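Local coordinates for protein Pcdhgb2 (Mus musculus, PDB 5SZR) that probably mediates calcium-dependent cell adhesion and may help establish specific neuronal connections, the chain covering its extracellular cadherin domains 3 to 6, at residues D174-P179 / D241-S246; A218-H223 / A235-S240; I255-E260 / F291-Q296; S265-V270 / A279-D284. One frame throughout, in Å; residues are numbered along the deposited sequence.

Interaction 1. Residues D174-P179 / D241-S246; sequences DREAIP and DPDLGS. With CA (calcium ion), chain O; CA (calcium ion), chain N; CA (calcium ion), chain M.
R175 reaches across to L244 with its guanidinium turned flat toward the leucine: L244 CG sits over the centre of one face, 3.4 Å from CZ, and the two side chains cross obliquely. P242 O lies at the edge of the group, near its plane, 3.0 Å from R175 NH2, at an angle too poor for a hydrogen bond. NH2 instead makes a salt bridge to E176 OE2 of its own segment (3.1 Å), approaching on the anti side of the carboxylate, 29° out of its plane. The E176 side chain crosses P242 at about a right angle, CG 3.8 Å from P242 CB, and its bend at chi2 (73°) turns CD toward the calcium. Beyond this, the carboxylates of E176 and D243 are turned 68° apart, and one calcium ion joins them, taking E176 OE2 at 2.4 Å and D243 OD1 at 2.5 Å. The metal would offset the repulsion of the two acids. E176 OE1 also binds a second calcium, shared with D174 OD1, while D243 OD2 and both oxygens of D241 hold a third. E121 and D210 serve both of the first two ions, D207 the one between E176 and D243; N209 and N211 serve the third. D241 OD1 also accepts from D243 N (3.1 Å), forming an Asx turn. The DRE and DXD sequences gathered round three calcium ions are the hallmark of the linker between successive cadherin domains.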
# COMPACT_ATOMS: atom_id res chain seq x y z
N ASP A 174 9.89 -0.86 -7.11
CA ASP A 174 8.50 -1.05 -6.69
C ASP A 174 8.23 -0.09 -5.54
O ASP A 174 8.68 -0.33 -4.41
CB ASP A 174 8.24 -2.49 -6.29
CG ASP A 174 6.80 -2.73 -5.86
OD1 ASP A 174 5.95 -1.85 -6.11
OD2 ASP A 174 6.52 -3.79 -5.27
N ARG A 175 7.50 0.99 -5.83
CA ARG A 175 7.19 1.98 -4.80
C ARG A 175 6.40 1.35 -3.65
O ARG A 175 6.61 1.71 -2.49
CB ARG A 175 6.40 3.14 -5.40
CG ARG A 175 6.24 4.31 -4.45
CD ARG A 175 5.06 5.18 -4.81
NE ARG A 175 3.79 4.49 -4.57
CZ ARG A 175 3.18 4.48 -3.39
NH1 ARG A 175 3.71 5.10 -2.35
NH2 ARG A 175 2.02 3.83 -3.24
N GLU A 176 5.50 0.42 -3.97
CA GLU A 176 4.67 -0.19 -2.93
C GLU A 176 5.50 -1.00 -1.94
O GLU A 176 5.04 -1.24 -0.82
CB GLU A 176 3.59 -1.05 -3.58
CG GLU A 176 2.39 -0.25 -4.12
CD GLU A 176 2.70 0.52 -5.39
OE1 GLU A 176 3.38 -0.02 -6.28
OE2 GLU A 176 2.25 1.69 -5.50
N ALA A 177 6.71 -1.43 -2.31
CA ALA A 177 7.59 -2.16 -1.41
C ALA A 177 8.63 -1.25 -0.75
O ALA A 177 8.80 -1.30 0.47
CB ALA A 177 8.29 -3.30 -2.17
N ILE A 178 9.33 -0.44 -1.53
CA ILE A 178 10.32 0.50 -1.00
C ILE A 178 10.11 1.87 -1.65
O ILE A 178 10.44 2.05 -2.83
CB ILE A 178 11.76 0.01 -1.23
CG1 ILE A 178 12.00 -1.31 -0.51
CG2 ILE A 178 12.74 1.07 -0.77
CD1 ILE A 178 13.30 -1.97 -0.89
N PRO A 179 9.58 2.85 -0.92
CA PRO A 179 9.27 4.14 -1.55
C PRO A 179 10.43 5.12 -1.56
O PRO A 179 10.41 6.07 -2.35
CB PRO A 179 8.10 4.66 -0.70
CG PRO A 179 8.35 4.08 0.65
CD PRO A 179 8.99 2.73 0.42
N ASP A 241 -6.63 -0.36 -3.03
CA ASP A 241 -5.70 -0.07 -4.12
C ASP A 241 -4.48 0.65 -3.55
O ASP A 241 -4.59 1.80 -3.11
CB ASP A 241 -6.40 0.78 -5.18
CG ASP A 241 -5.60 0.88 -6.48
OD1 ASP A 241 -4.40 1.22 -6.44
OD2 ASP A 241 -6.19 0.63 -7.55
N PRO A 242 -3.30 0.01 -3.54
CA PRO A 242 -2.15 0.61 -2.85
C PRO A 242 -1.51 1.77 -3.59
O PRO A 242 -0.62 2.42 -3.02
CB PRO A 242 -1.17 -0.57 -2.74
CG PRO A 242 -1.46 -1.39 -3.94
CD PRO A 242 -2.96 -1.28 -4.16
N ASP A 243 -1.91 2.04 -4.83
CA ASP A 243 -1.32 3.13 -5.59
C ASP A 243 -1.71 4.48 -4.99
O ASP A 243 -2.55 4.58 -4.09
CB ASP A 243 -1.74 3.03 -7.06
CG ASP A 243 -1.28 1.74 -7.71
OD1 ASP A 243 -0.24 1.18 -7.29
OD2 ASP A 243 -1.96 1.27 -8.65
N LEU A 244 -1.07 5.54 -5.49
CA LEU A 244 -1.19 6.87 -4.90
C LEU A 244 -2.14 7.77 -5.69
O LEU A 244 -2.24 7.67 -6.91
CB LEU A 244 0.17 7.55 -4.81
CG LEU A 244 1.10 7.19 -3.65
CD1 LEU A 244 2.35 8.06 -3.71
CD2 LEU A 244 0.39 7.34 -2.31
N GLY A 245 -2.83 8.64 -4.95
CA GLY A 245 -3.64 9.68 -5.58
C GLY A 245 -4.67 9.12 -6.53
O GLY A 245 -5.43 8.20 -6.20
N SER A 246 -4.68 9.66 -7.75
CA SER A 246 -5.65 9.24 -8.76
C SER A 246 -5.50 7.76 -9.10
O SER A 246 -6.49 7.11 -9.47
CB SER A 246 -5.50 10.08 -10.02
OG SER A 246 -6.26 11.28 -9.93
CA CA O . -4.34 1.46 -9.03
CA CA N . 2.07 1.89 -7.92
CA CA M . 4.65 -1.09 -7.90
O HOH W 1 3.21 -3.09 -7.42
O HOH W 2 6.29 -2.50 -8.93

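Interaction 2. Residues A218-H223 / A235-S240; sequences ASYLVH and AQVSAS. With MAN (alpha-D-mannopyranose), chain Y; MAN (alpha-D-mannopyranose), chain T; EDO (1,2-ethanediol), chain Z.
Y220 lies across from V237 and V222 across from A235, so that the two segments run in opposite senses, with CA atoms 8.1 and 6.8 Å apart in the two pairs. That spacing is too wide for backbone pairing: strand 219-225 is hydrogen-bonded to strand 306-316 in one sheet, whereas A235 pairs with V277 in the other. The contact is therefore made by side chains directed from one sheet to the other. Y220 has its CG anti to the carbonyl carbon (chi1 -73°), and its ring carries V237 CG1 over the centre of one face, a CH-pi contact 3.8 Å from CG1 to the ring centroid and 14° off the normal. At the far end of the ring, OH accepts a weak but fairly straight hydrogen bond from S238 N (3.4 Å). Two residues along, V222 CG2 meets A235 CB at 3.7 Å. Replacing Y220 by an alanine would probably open a gap beside V237 CG1 and leave S238 N without this weak acceptor. L295 and Y252 of the facing sheet touch V237 as well. S238 OG, anti to its backbone N, leads away to a mannose, being bonded covalently to C1. Two residues earlier, Q236 OE1 accepts a weak bond from O2 of another mannose, and its NE2 is hydrogen-bonded to S274 O. While the mannose at S238 decorates the outside, the side chains meeting between two facing sheets form part of the core of a cadherin beta-sandwich.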
# COMPACT_ATOMS: atom_id res chain seq x y z
N ALA A 218 -14.28 -12.05 -1.94
CA ALA A 218 -14.27 -12.69 -3.26
C ALA A 218 -15.64 -12.63 -3.93
O ALA A 218 -15.73 -12.61 -5.16
CB ALA A 218 -13.81 -14.14 -3.13
N SER A 219 -16.71 -12.62 -3.14
CA SER A 219 -18.06 -12.45 -3.65
C SER A 219 -18.94 -12.00 -2.49
O SER A 219 -18.52 -12.02 -1.33
CB SER A 219 -18.60 -13.74 -4.28
OG SER A 219 -18.70 -14.76 -3.32
N TYR A 220 -20.16 -11.60 -2.82
CA TYR A 220 -21.07 -11.01 -1.84
C TYR A 220 -22.40 -11.74 -1.86
O TYR A 220 -23.04 -11.86 -2.91
CB TYR A 220 -21.28 -9.52 -2.11
CG TYR A 220 -20.08 -8.65 -1.77
CD1 TYR A 220 -19.95 -8.08 -0.51
CD2 TYR A 220 -19.08 -8.40 -2.70
CE1 TYR A 220 -18.86 -7.28 -0.19
CE2 TYR A 220 -17.99 -7.60 -2.40
CZ TYR A 220 -17.88 -7.05 -1.14
OH TYR A 220 -16.80 -6.26 -0.84
N LEU A 221 -22.82 -12.23 -0.69
CA LEU A 221 -24.14 -12.82 -0.49
C LEU A 221 -24.90 -11.92 0.47
O LEU A 221 -24.50 -11.75 1.62
CB LEU A 221 -24.01 -14.24 0.06
CG LEU A 221 -25.32 -15.02 0.22
CD1 LEU A 221 -26.00 -15.18 -1.13
CD2 LEU A 221 -25.06 -16.37 0.85
N VAL A 222 -25.99 -11.32 -0.02
CA VAL A 222 -26.72 -10.30 0.72
C VAL A 222 -28.14 -10.80 0.99
O VAL A 222 -28.77 -11.39 0.10
CB VAL A 222 -26.75 -8.97 -0.04
CG1 VAL A 222 -27.45 -7.89 0.77
CG2 VAL A 222 -25.33 -8.54 -0.40
N HIS A 223 -28.63 -10.57 2.20
CA HIS A 223 -30.01 -10.87 2.58
C HIS A 223 -30.77 -9.56 2.75
O HIS A 223 -30.29 -8.65 3.43
CB HIS A 223 -30.06 -11.68 3.88
CG HIS A 223 -29.57 -13.08 3.75
ND1 HIS A 223 -28.23 -13.41 3.80
CD2 HIS A 223 -30.24 -14.25 3.59
CE1 HIS A 223 -28.10 -14.72 3.66
NE2 HIS A 223 -29.30 -15.25 3.54
N ALA A 235 -26.23 -3.26 1.33
CA ALA A 235 -24.87 -3.78 1.44
C ALA A 235 -23.89 -2.68 1.05
O ALA A 235 -24.27 -1.65 0.50
CB ALA A 235 -24.66 -5.02 0.56
N GLN A 236 -22.61 -2.93 1.34
CA GLN A 236 -21.54 -2.00 0.98
C GLN A 236 -20.33 -2.79 0.52
O GLN A 236 -19.69 -3.48 1.33
CB GLN A 236 -21.18 -1.08 2.15
CG GLN A 236 -20.13 -0.04 1.79
CD GLN A 236 -19.95 1.01 2.87
OE1 GLN A 236 -20.41 0.84 4.00
NE2 GLN A 236 -19.28 2.10 2.52
N VAL A 237 -20.00 -2.68 -0.76
CA VAL A 237 -18.78 -3.28 -1.30
C VAL A 237 -17.62 -2.32 -1.04
O VAL A 237 -17.80 -1.10 -0.95
CB VAL A 237 -18.93 -3.60 -2.80
CG1 VAL A 237 -20.08 -4.57 -3.02
CG2 VAL A 237 -19.13 -2.32 -3.60
N SER A 238 -16.42 -2.89 -0.92
CA SER A 238 -15.22 -2.09 -0.70
C SER A 238 -14.05 -2.78 -1.38
O SER A 238 -13.87 -4.00 -1.25
CB SER A 238 -14.93 -1.91 0.80
OG SER A 238 -13.76 -1.14 1.01
N ALA A 239 -13.25 -2.00 -2.11
CA ALA A 239 -12.02 -2.48 -2.72
C ALA A 239 -10.87 -1.58 -2.31
O ALA A 239 -11.06 -0.40 -2.01
CB ALA A 239 -12.13 -2.53 -4.25
N SER A 240 -9.67 -2.16 -2.27
CA SER A 240 -8.46 -1.44 -1.90
C SER A 240 -7.52 -1.34 -3.09
O SER A 240 -7.60 -2.12 -4.04
CB SER A 240 -7.75 -2.13 -0.73
OG SER A 240 -7.45 -3.48 -1.05
C1 MAN Y . -13.49 -1.01 2.43
C2 MAN Y . -13.34 0.51 2.48
C3 MAN Y . -12.12 0.95 1.67
C4 MAN Y . -10.86 0.16 2.07
C5 MAN Y . -11.12 -1.35 2.06
C6 MAN Y . -9.95 -2.13 2.66
O2 MAN Y . -13.10 0.97 3.81
O3 MAN Y . -11.87 2.35 1.81
O4 MAN Y . -9.83 0.46 1.14
O5 MAN Y . -12.31 -1.67 2.83
O6 MAN Y . -10.15 -3.51 2.41
C1 MAN T . -26.08 1.39 3.87
C2 MAN T . -24.83 0.49 3.81
C3 MAN T . -25.17 -0.90 4.33
C4 MAN T . -25.85 -0.83 5.72
C5 MAN T . -27.06 0.11 5.67
C6 MAN T . -27.68 0.35 7.03
O2 MAN T . -23.79 1.00 4.66
O3 MAN T . -24.01 -1.73 4.39
O4 MAN T . -26.29 -2.12 6.10
O5 MAN T . -26.67 1.40 5.14
O6 MAN T . -28.74 1.30 6.84
C1 EDO Z . -20.99 -12.22 2.08
O1 EDO Z . -20.77 -13.40 1.30
C2 EDO Z . -20.76 -12.52 3.56
O2 EDO Z . -20.35 -11.34 4.25

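Interaction 3. Residues I255-E260 / F291-Q296; sequences IASDLE and FQLTLQ. With NAG (2-acetamido-2-deoxy-beta-D-glucopyranose), chain E.
L259 approaches the F291 ring obliquely, its CD1 4.1 Å from F291 CD1, and its CD2 packs on F291 CB. These residues end an antiparallel strand pair at the edge of a cadherin sandwich sheet, 255-257 against 291-296. From outside the pair, F283 meets the same ring edge-to-face. A second flat group, the D258 carboxylate, receives Q292 N at OD1 (2.8 Å) on its syn side, the donor standing 32° out of the carboxylate plane. The strand pair contains a classic beta bulge: I255 N and, more weakly, A256 N both donate to T294 O. T294 N returns a 2.8 Å bond to A256 O. I255 CG1 packs on T294 CG2 (3.6 Å), CG2 approaches Q296 CB, and CD1 touches C6 of an N-acetylglucosamine (3.5 Å). An alanine at I255 would probably leave T294 CG2 and Q296 CB without their apolar partner and the sugar C6 without its neighbour. Further along, S257 CB rests against L293 CD1. S257 OG closes an ST turn by accepting from L259 N at 2.9 Å, and gives a weak bond to Q292 O at 3.2 Å.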
# COMPACT_ATOMS: atom_id res chain seq x y z
N ILE A 255 -22.33 -3.50 -13.51
CA ILE A 255 -22.11 -3.75 -14.93
C ILE A 255 -22.94 -4.90 -15.48
O ILE A 255 -23.14 -4.95 -16.71
CB ILE A 255 -20.62 -4.00 -15.21
CG1 ILE A 255 -20.13 -5.20 -14.39
CG2 ILE A 255 -19.81 -2.76 -14.89
CD1 ILE A 255 -18.71 -5.58 -14.67
N ALA A 256 -23.44 -5.81 -14.66
CA ALA A 256 -24.20 -6.94 -15.18
C ALA A 256 -25.13 -7.48 -14.11
O ALA A 256 -24.93 -7.24 -12.91
CB ALA A 256 -23.27 -8.05 -15.69
N SER A 257 -26.14 -8.22 -14.55
CA SER A 257 -27.19 -8.74 -13.69
C SER A 257 -28.06 -9.70 -14.49
O SER A 257 -28.27 -9.50 -15.69
CB SER A 257 -28.04 -7.61 -13.11
OG SER A 257 -29.33 -8.07 -12.76
N ASP A 258 -28.57 -10.73 -13.82
CA ASP A 258 -29.49 -11.66 -14.46
C ASP A 258 -30.90 -11.09 -14.61
O ASP A 258 -31.77 -11.80 -15.13
CB ASP A 258 -29.55 -12.99 -13.70
CG ASP A 258 -29.82 -12.82 -12.21
OD1 ASP A 258 -30.06 -11.68 -11.77
OD2 ASP A 258 -29.80 -13.84 -11.49
N LEU A 259 -31.14 -9.86 -14.19
CA LEU A 259 -32.41 -9.20 -14.41
C LEU A 259 -32.51 -8.70 -15.85
O LEU A 259 -31.56 -8.78 -16.64
CB LEU A 259 -32.59 -8.02 -13.45
CG LEU A 259 -32.52 -8.30 -11.95
CD1 LEU A 259 -32.35 -6.99 -11.18
CD2 LEU A 259 -33.75 -9.04 -11.48
N GLU A 260 -33.68 -8.16 -16.19
CA GLU A 260 -33.84 -7.46 -17.46
C GLU A 260 -32.96 -6.22 -17.46
O GLU A 260 -33.01 -5.43 -16.50
CB GLU A 260 -35.30 -7.08 -17.68
CG GLU A 260 -36.30 -8.21 -17.51
CD GLU A 260 -36.27 -9.20 -18.67
OE1 GLU A 260 -35.64 -8.89 -19.70
OE2 GLU A 260 -36.89 -10.27 -18.54
N PHE A 291 -31.71 -12.64 -7.01
CA PHE A 291 -31.15 -12.16 -8.26
C PHE A 291 -29.65 -11.97 -8.11
O PHE A 291 -29.13 -11.80 -7.01
CB PHE A 291 -31.83 -10.87 -8.75
CG PHE A 291 -31.74 -9.73 -7.78
CD1 PHE A 291 -30.74 -8.79 -7.88
CD2 PHE A 291 -32.69 -9.58 -6.78
CE1 PHE A 291 -30.66 -7.72 -6.99
CE2 PHE A 291 -32.63 -8.52 -5.89
CZ PHE A 291 -31.62 -7.59 -5.99
N GLN A 292 -28.96 -12.01 -9.25
CA GLN A 292 -27.51 -11.93 -9.29
C GLN A 292 -27.05 -10.61 -9.88
O GLN A 292 -27.74 -10.00 -10.70
CB GLN A 292 -26.92 -13.10 -10.09
CG GLN A 292 -26.24 -14.14 -9.22
CD GLN A 292 -25.97 -15.43 -9.95
OE1 GLN A 292 -26.71 -15.82 -10.86
NE2 GLN A 292 -24.91 -16.13 -9.55
N LEU A 293 -25.86 -10.19 -9.47
CA LEU A 293 -25.36 -8.85 -9.73
C LEU A 293 -23.84 -8.90 -9.85
O LEU A 293 -23.18 -9.60 -9.07
CB LEU A 293 -25.78 -7.91 -8.59
CG LEU A 293 -25.83 -6.41 -8.81
CD1 LEU A 293 -26.92 -6.08 -9.82
CD2 LEU A 293 -26.08 -5.70 -7.49
N THR A 294 -23.29 -8.17 -10.81
CA THR A 294 -21.84 -8.06 -10.97
C THR A 294 -21.43 -6.60 -10.85
O THR A 294 -21.80 -5.77 -11.69
CB THR A 294 -21.38 -8.64 -12.31
OG1 THR A 294 -21.55 -10.06 -12.30
CG2 THR A 294 -19.90 -8.32 -12.53
N LEU A 295 -20.66 -6.29 -9.81
CA LEU A 295 -20.16 -4.94 -9.58
C LEU A 295 -18.70 -4.85 -10.01
O LEU A 295 -18.00 -5.85 -10.14
CB LEU A 295 -20.30 -4.55 -8.10
CG LEU A 295 -21.72 -4.58 -7.53
CD1 LEU A 295 -22.02 -5.93 -6.88
CD2 LEU A 295 -21.95 -3.44 -6.55
N GLN A 296 -18.25 -3.61 -10.24
CA GLN A 296 -16.90 -3.36 -10.70
C GLN A 296 -16.28 -2.23 -9.89
O GLN A 296 -16.93 -1.20 -9.65
CB GLN A 296 -16.87 -3.01 -12.19
CG GLN A 296 -15.49 -2.58 -12.67
CD GLN A 296 -15.45 -2.26 -14.15
OE1 GLN A 296 -15.19 -3.13 -14.97
NE2 GLN A 296 -15.71 -1.00 -14.49
C1 NAG E . -14.78 -6.72 -15.56
C2 NAG E . -13.52 -6.57 -16.40
C3 NAG E . -13.68 -5.38 -17.35
C4 NAG E . -14.98 -5.50 -18.15
C5 NAG E . -16.16 -5.79 -17.22
C6 NAG E . -17.45 -6.10 -17.94
C7 NAG E . -11.55 -7.44 -15.24
C8 NAG E . -10.37 -7.11 -14.37
N2 NAG E . -12.34 -6.41 -15.57
O3 NAG E . -12.56 -5.29 -18.22
O4 NAG E . -15.23 -4.29 -18.85
O5 NAG E . -15.88 -6.93 -16.40
O6 NAG E . -17.38 -5.76 -19.32
O7 NAG E . -11.77 -8.58 -15.62

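Interaction 4. Residues S265-V270 / A279-D284; sequences SSFVSV and AQRAFD. With CA (calcium ion), chain P.
F267 and R281 stack: the guanidinium lies flat on the ring, centres 4.0 Å apart and planes at 28°, with F267 CE2 over the centre of the guanidinium face. The cation-pi approach is off-centre from the ring; it is R281 CD that stands almost directly above the ring centroid, at 4.1 Å, in a CH-pi contact. Hydrogen bonds hold the same group at its edge: R281 NH1 donates to S266 OG (2.8 Å), which lies 16° out of the guanidinium plane. The bend at chi3 (59°) brings NE toward S266, where it makes weak bonds to both O and OG. In the backbone, Q280 N donates to F267 O beside the antiparallel, non-hydrogen-bonded pair V268 and A279, though the modelled length is too short to be trusted. Apolar packing completes the contact: F267 CD1 meets F283 CE2 obliquely at 3.9 Å, and V268 CG1 comes to the edge of the F283 ring near CZ, 4.2 Å away. Metal binding comes one residue later, where D284 OD1 binds a calcium ion at 2.4 Å alongside two waters, with E226, E286 and D320 as further ligands. The chemistry implies that the R281 charge is probably shared between a ring face and the serine oxygens, which would fix the rotation of the guanidinium, while F283, packed on F267 and V268, lies one residue before the calcium ligand D284.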
# COMPACT_ATOMS: atom_id res chain seq x y z
N SER A 265 -31.79 -0.79 -13.17
CA SER A 265 -31.79 0.42 -12.35
C SER A 265 -32.99 0.48 -11.42
O SER A 265 -32.92 1.09 -10.35
CB SER A 265 -31.75 1.66 -13.25
OG SER A 265 -31.75 2.85 -12.48
N SER A 266 -34.09 -0.17 -11.80
CA SER A 266 -35.29 -0.18 -10.97
C SER A 266 -35.17 -1.09 -9.75
O SER A 266 -36.04 -1.03 -8.88
CB SER A 266 -36.49 -0.60 -11.81
OG SER A 266 -37.67 -0.61 -11.03
N PHE A 267 -34.12 -1.91 -9.67
CA PHE A 267 -33.94 -2.82 -8.54
C PHE A 267 -32.85 -2.35 -7.59
O PHE A 267 -33.10 -2.16 -6.39
CB PHE A 267 -33.62 -4.24 -9.05
CG PHE A 267 -34.83 -5.02 -9.46
CD1 PHE A 267 -35.27 -6.08 -8.69
CD2 PHE A 267 -35.52 -4.70 -10.61
CE1 PHE A 267 -36.39 -6.81 -9.06
CE2 PHE A 267 -36.64 -5.42 -10.99
CZ PHE A 267 -37.07 -6.48 -10.21
N VAL A 268 -31.63 -2.17 -8.09
CA VAL A 268 -30.48 -1.87 -7.25
C VAL A 268 -29.59 -0.85 -7.95
O VAL A 268 -29.56 -0.75 -9.18
CB VAL A 268 -29.67 -3.14 -6.91
CG1 VAL A 268 -30.47 -4.04 -5.97
CG2 VAL A 268 -29.29 -3.88 -8.17
N SER A 269 -28.87 -0.09 -7.13
CA SER A 269 -27.82 0.81 -7.60
C SER A 269 -26.70 0.78 -6.57
O SER A 269 -26.86 0.26 -5.47
CB SER A 269 -28.33 2.24 -7.79
OG SER A 269 -28.65 2.82 -6.54
N VAL A 270 -25.55 1.35 -6.95
CA VAL A 270 -24.43 1.49 -6.03
C VAL A 270 -23.93 2.92 -6.09
O VAL A 270 -23.88 3.53 -7.17
CB VAL A 270 -23.30 0.48 -6.34
CG1 VAL A 270 -22.59 0.83 -7.64
CG2 VAL A 270 -22.33 0.39 -5.18
N ALA A 279 -31.30 -0.79 -2.46
CA ALA A 279 -32.47 -1.37 -3.11
C ALA A 279 -33.35 -0.23 -3.62
O ALA A 279 -33.77 0.62 -2.83
CB ALA A 279 -33.23 -2.26 -2.14
N GLN A 280 -33.60 -0.21 -4.92
CA GLN A 280 -34.35 0.87 -5.54
C GLN A 280 -35.86 0.66 -5.50
O GLN A 280 -36.60 1.56 -5.91
CB GLN A 280 -33.90 1.05 -7.00
CG GLN A 280 -32.39 1.20 -7.17
CD GLN A 280 -31.92 2.63 -6.98
OE1 GLN A 280 -31.56 3.30 -7.94
NE2 GLN A 280 -31.90 3.09 -5.73
N ARG A 281 -36.33 -0.49 -5.03
CA ARG A 281 -37.75 -0.77 -4.97
C ARG A 281 -38.03 -1.70 -3.80
O ARG A 281 -37.12 -2.33 -3.25
CB ARG A 281 -38.25 -1.41 -6.26
CG ARG A 281 -37.68 -2.80 -6.51
CD ARG A 281 -38.55 -3.61 -7.46
NE ARG A 281 -38.72 -2.96 -8.76
CZ ARG A 281 -39.27 -3.54 -9.81
NH1 ARG A 281 -39.38 -2.88 -10.96
NH2 ARG A 281 -39.71 -4.79 -9.72
N ALA A 282 -39.30 -1.79 -3.42
CA ALA A 282 -39.73 -2.75 -2.42
C ALA A 282 -39.73 -4.15 -3.04
O ALA A 282 -40.47 -4.41 -3.99
CB ALA A 282 -41.12 -2.40 -1.90
N PHE A 283 -38.89 -5.03 -2.50
CA PHE A 283 -38.85 -6.40 -3.01
C PHE A 283 -40.06 -7.19 -2.53
O PHE A 283 -40.58 -6.97 -1.44
CB PHE A 283 -37.55 -7.09 -2.57
CG PHE A 283 -36.30 -6.44 -3.11
CD1 PHE A 283 -35.14 -6.43 -2.37
CD2 PHE A 283 -36.29 -5.86 -4.37
CE1 PHE A 283 -33.98 -5.84 -2.87
CE2 PHE A 283 -35.14 -5.27 -4.87
CZ PHE A 283 -33.98 -5.26 -4.12
N ASP A 284 -40.51 -8.12 -3.37
CA ASP A 284 -41.65 -8.99 -3.08
C ASP A 284 -41.18 -10.43 -3.24
O ASP A 284 -40.98 -10.90 -4.37
CB ASP A 284 -42.82 -8.67 -4.01
CG ASP A 284 -44.02 -9.58 -3.81
OD1 ASP A 284 -44.10 -10.28 -2.77
OD2 ASP A 284 -44.91 -9.58 -4.69
CA CA P . -44.91 -10.29 -0.55
O HOH W 3 -47.41 -10.57 -1.19
O HOH W 4 -44.80 -7.96 -1.12

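In the fold
Interaction 1 joins two successive cadherin domains through the calcium linker; interactions 2, 3 and 4 all lie within the second of these. Along the chain, interaction 2 is nested inside the loop closed by interaction 1 and closes before interaction 3 opens, and interaction 4 is nested inside that closed by interaction 3. The centre of interaction 1 is 24 Å from that of interaction 2 and 37 Å from that of interaction 4, which leads to the next calcium site. Interactions 2, 3 and 4 have centres 12 to 16 Å apart: F291 touches V268, and L259 packs on F267. One two-sheet core thus spans the domain between its calcium-bound ends, consistent with an elongated, calcium-dependent adhesion protein.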